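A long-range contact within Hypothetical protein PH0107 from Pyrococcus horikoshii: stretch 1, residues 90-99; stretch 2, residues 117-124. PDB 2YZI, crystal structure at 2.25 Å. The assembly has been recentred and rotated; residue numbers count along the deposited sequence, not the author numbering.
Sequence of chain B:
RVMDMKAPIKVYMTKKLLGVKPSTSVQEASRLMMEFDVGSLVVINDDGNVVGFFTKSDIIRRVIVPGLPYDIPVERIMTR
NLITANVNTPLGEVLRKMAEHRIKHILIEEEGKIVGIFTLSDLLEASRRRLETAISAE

Stretch 1 90-99: PLGEVLRKMA
Stretch 2 (117-124) IFTLSDLL

The contact is a small, wholly apolar packing of one face of a helix against the end of a strand and the first turn of the helix that follows it, centred on the ring of Phe118 and without a hydrogen bond between the two stretches. It buries 274 Å², both sides summed.

In stretch 1, Pro90 (phi/psi -65/143) occupies the N-cap position, and residues 91-99 are helical, with phi from -38 to -72° and psi from -32 to -54°. The i to i+4 ladder begins with Val94 N to Pro90 O at 3.2 Å and continues through Ala99 N to Leu95 O at 3.0 Å. In stretch 2, Ile117 and Phe118 are extended (-152/146 and -118/127), Thr119 (-122/174) ends the strand, and a helix runs from Leu120 onward. The axes of helix 91-99 and strand 117-119 approach to 10.8 Å at -71°. The register places Val94 CA 8.9 Å from Phe118 CA, Leu95 CA 9.1 Å from Leu123 CA, and Met98 CA 9.5 Å from Thr119 CA.

The turn into the second helix is held by Thr119 and Asp122. Thr119 (chi1 p) points away from stretch 1, and its OG1 caps the helix, accepting from Asp122 N at 3.2 Å and, weakly, from Ser121 N at 3.2 Å. Asp122 (chi1 m) answers with OD2, which accepts from Thr119 N at 2.7 Å and from Thr119 OG1 at 2.9 Å.

Phe118 (chi1 t, chi2 67°) points toward the first helix and touches four of its residues, spaced at i, i+3, i+4 and i+7 as expected for one helical face. Leu91 (t, p) brings CD1 to 3.9 Å from Phe118 CZ; Val94 (chi1 t) sets CG1 4.0 Å from Phe118 CD2; Leu95, with an off-rotamer chi1 of -98° and chi2 p, places CD1 3.8 Å from Phe118 CE2. Met98, a selenomethionine (m, t, p), lies at the ring edge: its SE is 3.7 Å from Phe118 CD2 and 4.8 Å from the ring centroid, 79° off the normal.

Two further contacts extend the packing into the second helix. Beyond the selenium, Met98 CE reaches Leu120 CD2 (Leu120 m, t) at 3.8 Å. Leu95 CD2 meets Leu123 CD1 (Leu123 t, p) more loosely, at 4.4 Å. Glu93, Arg96 and Lys97 take no part in the contact, which is made by Leu91, Val94, Leu95 and Met98.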

# COMPACT_ATOMS: atom_id res chain seq x y z
N PRO B 90 19.87 7.94 5.70
CA PRO B 90 19.88 6.52 6.06
C PRO B 90 18.47 5.93 6.19
O PRO B 90 17.54 6.58 6.67
CB PRO B 90 20.64 6.50 7.38
CG PRO B 90 20.29 7.83 7.98
CD PRO B 90 20.44 8.75 6.78
N LEU B 91 18.34 4.68 5.75
CA LEU B 91 17.09 3.95 5.79
C LEU B 91 16.23 4.22 7.03
O LEU B 91 15.06 4.58 6.91
CB LEU B 91 17.36 2.45 5.67
CG LEU B 91 16.14 1.54 5.75
CD1 LEU B 91 15.18 1.90 4.64
CD2 LEU B 91 16.56 0.08 5.65
N GLY B 92 16.82 4.02 8.21
CA GLY B 92 16.10 4.22 9.46
C GLY B 92 15.36 5.54 9.55
O GLY B 92 14.18 5.57 9.89
N GLU B 93 16.07 6.63 9.26
CA GLU B 93 15.49 7.97 9.30
C GLU B 93 14.38 8.14 8.26
O GLU B 93 13.40 8.87 8.48
CB GLU B 93 16.58 9.02 9.08
CG GLU B 93 17.63 9.07 10.19
CD GLU B 93 18.71 10.12 9.94
OE1 GLU B 93 18.36 11.26 9.57
OE2 GLU B 93 19.91 9.81 10.12
N VAL B 94 14.54 7.47 7.12
CA VAL B 94 13.53 7.55 6.07
C VAL B 94 12.26 6.85 6.57
O VAL B 94 11.15 7.36 6.42
CB VAL B 94 14.03 6.89 4.77
CG1 VAL B 94 12.87 6.74 3.77
CG2 VAL B 94 15.13 7.75 4.17
N LEU B 95 12.44 5.68 7.18
CA LEU B 95 11.31 4.93 7.73
C LEU B 95 10.57 5.76 8.78
O LEU B 95 9.34 5.81 8.80
CB LEU B 95 11.80 3.63 8.37
CG LEU B 95 11.71 2.36 7.53
CD1 LEU B 95 12.32 2.58 6.17
CD2 LEU B 95 12.40 1.22 8.26
N ARG B 96 11.33 6.41 9.65
CA ARG B 96 10.74 7.23 10.69
C ARG B 96 9.94 8.38 10.06
O ARG B 96 8.84 8.71 10.50
CB ARG B 96 11.83 7.79 11.60
CG ARG B 96 11.33 8.85 12.56
CD ARG B 96 12.41 9.32 13.51
NE ARG B 96 11.87 10.22 14.52
CZ ARG B 96 12.55 10.69 15.56
NH1 ARG B 96 13.82 10.34 15.73
NH2 ARG B 96 11.97 11.49 16.42
N LYS B 97 10.49 8.98 9.02
CA LYS B 97 9.80 10.08 8.37
C LYS B 97 8.48 9.61 7.73
O LYS B 97 7.48 10.31 7.77
CB LYS B 97 10.70 10.73 7.31
CG LYS B 97 10.13 12.02 6.77
CD LYS B 97 11.14 12.77 5.94
CE LYS B 97 10.60 14.14 5.58
NZ LYS B 97 11.61 14.90 4.81
N MSE B 98 8.49 8.43 7.12
CA MSE B 98 7.29 7.90 6.48
C MSE B 98 6.24 7.57 7.53
O MSE B 98 5.04 7.66 7.26
CB MSE B 98 7.60 6.62 5.70
CG MSE B 98 8.47 6.81 4.48
SE MSE B 98 9.02 5.07 3.85
CE MSE B 98 7.44 4.63 2.77
N ALA B 99 6.69 7.18 8.71
CA ALA B 99 5.79 6.83 9.80
C ALA B 99 5.14 8.09 10.35
O ALA B 99 3.92 8.15 10.52
CB ALA B 99 6.54 6.10 10.91
N ILE B 117 12.12 6.74 -5.90
CA ILE B 117 11.07 6.66 -4.91
C ILE B 117 11.28 5.42 -4.05
O ILE B 117 11.79 4.41 -4.54
CB ILE B 117 9.69 6.57 -5.59
CG1 ILE B 117 8.58 6.67 -4.54
CG2 ILE B 117 9.59 5.27 -6.38
CD1 ILE B 117 7.20 6.64 -5.13
N PHE B 118 10.93 5.51 -2.77
CA PHE B 118 11.05 4.37 -1.88
C PHE B 118 9.64 4.04 -1.40
O PHE B 118 8.93 4.91 -0.90
CB PHE B 118 11.95 4.69 -0.69
CG PHE B 118 12.06 3.55 0.30
CD1 PHE B 118 12.69 2.36 -0.05
CD2 PHE B 118 11.51 3.67 1.57
CE1 PHE B 118 12.77 1.29 0.85
CE2 PHE B 118 11.58 2.60 2.49
CZ PHE B 118 12.22 1.41 2.13
N THR B 119 9.25 2.78 -1.55
CA THR B 119 7.90 2.36 -1.16
C THR B 119 7.94 1.23 -0.13
O THR B 119 9.00 0.73 0.20
CB THR B 119 7.10 1.86 -2.39
OG1 THR B 119 7.62 0.60 -2.84
CG2 THR B 119 7.22 2.87 -3.52
N LEU B 120 6.77 0.85 0.38
CA LEU B 120 6.71 -0.22 1.36
C LEU B 120 7.08 -1.53 0.67
O LEU B 120 7.61 -2.44 1.30
CB LEU B 120 5.32 -0.33 1.99
CG LEU B 120 4.96 0.83 2.93
CD1 LEU B 120 3.83 0.40 3.84
CD2 LEU B 120 6.17 1.24 3.76
N SER B 121 6.81 -1.60 -0.63
CA SER B 121 7.16 -2.80 -1.40
C SER B 121 8.68 -2.91 -1.43
O SER B 121 9.23 -4.02 -1.35
CB SER B 121 6.63 -2.71 -2.83
OG SER B 121 5.22 -2.87 -2.86
N ASP B 122 9.36 -1.77 -1.54
CA ASP B 122 10.82 -1.77 -1.55
C ASP B 122 11.32 -2.30 -0.20
O ASP B 122 12.29 -3.06 -0.15
CB ASP B 122 11.36 -0.37 -1.79
CG ASP B 122 11.09 0.12 -3.20
OD1 ASP B 122 11.54 -0.54 -4.15
OD2 ASP B 122 10.43 1.17 -3.35
N LEU B 123 10.65 -1.90 0.88
CA LEU B 123 11.01 -2.33 2.22
C LEU B 123 10.94 -3.85 2.29
O LEU B 123 11.83 -4.50 2.84
CB LEU B 123 10.03 -1.75 3.24
CG LEU B 123 10.23 -2.23 4.69
CD1 LEU B 123 11.61 -1.80 5.18
CD2 LEU B 123 9.12 -1.67 5.59
N LEU B 124 9.87 -4.40 1.73
CA LEU B 124 9.68 -5.84 1.69
C LEU B 124 10.84 -6.48 0.95
O LEU B 124 11.38 -7.52 1.36
CB LEU B 124 8.37 -6.18 0.98
CG LEU B 124 8.10 -7.69 0.91
CD1 LEU B 124 8.02 -8.24 2.35
CD2 LEU B 124 6.82 -7.98 0.13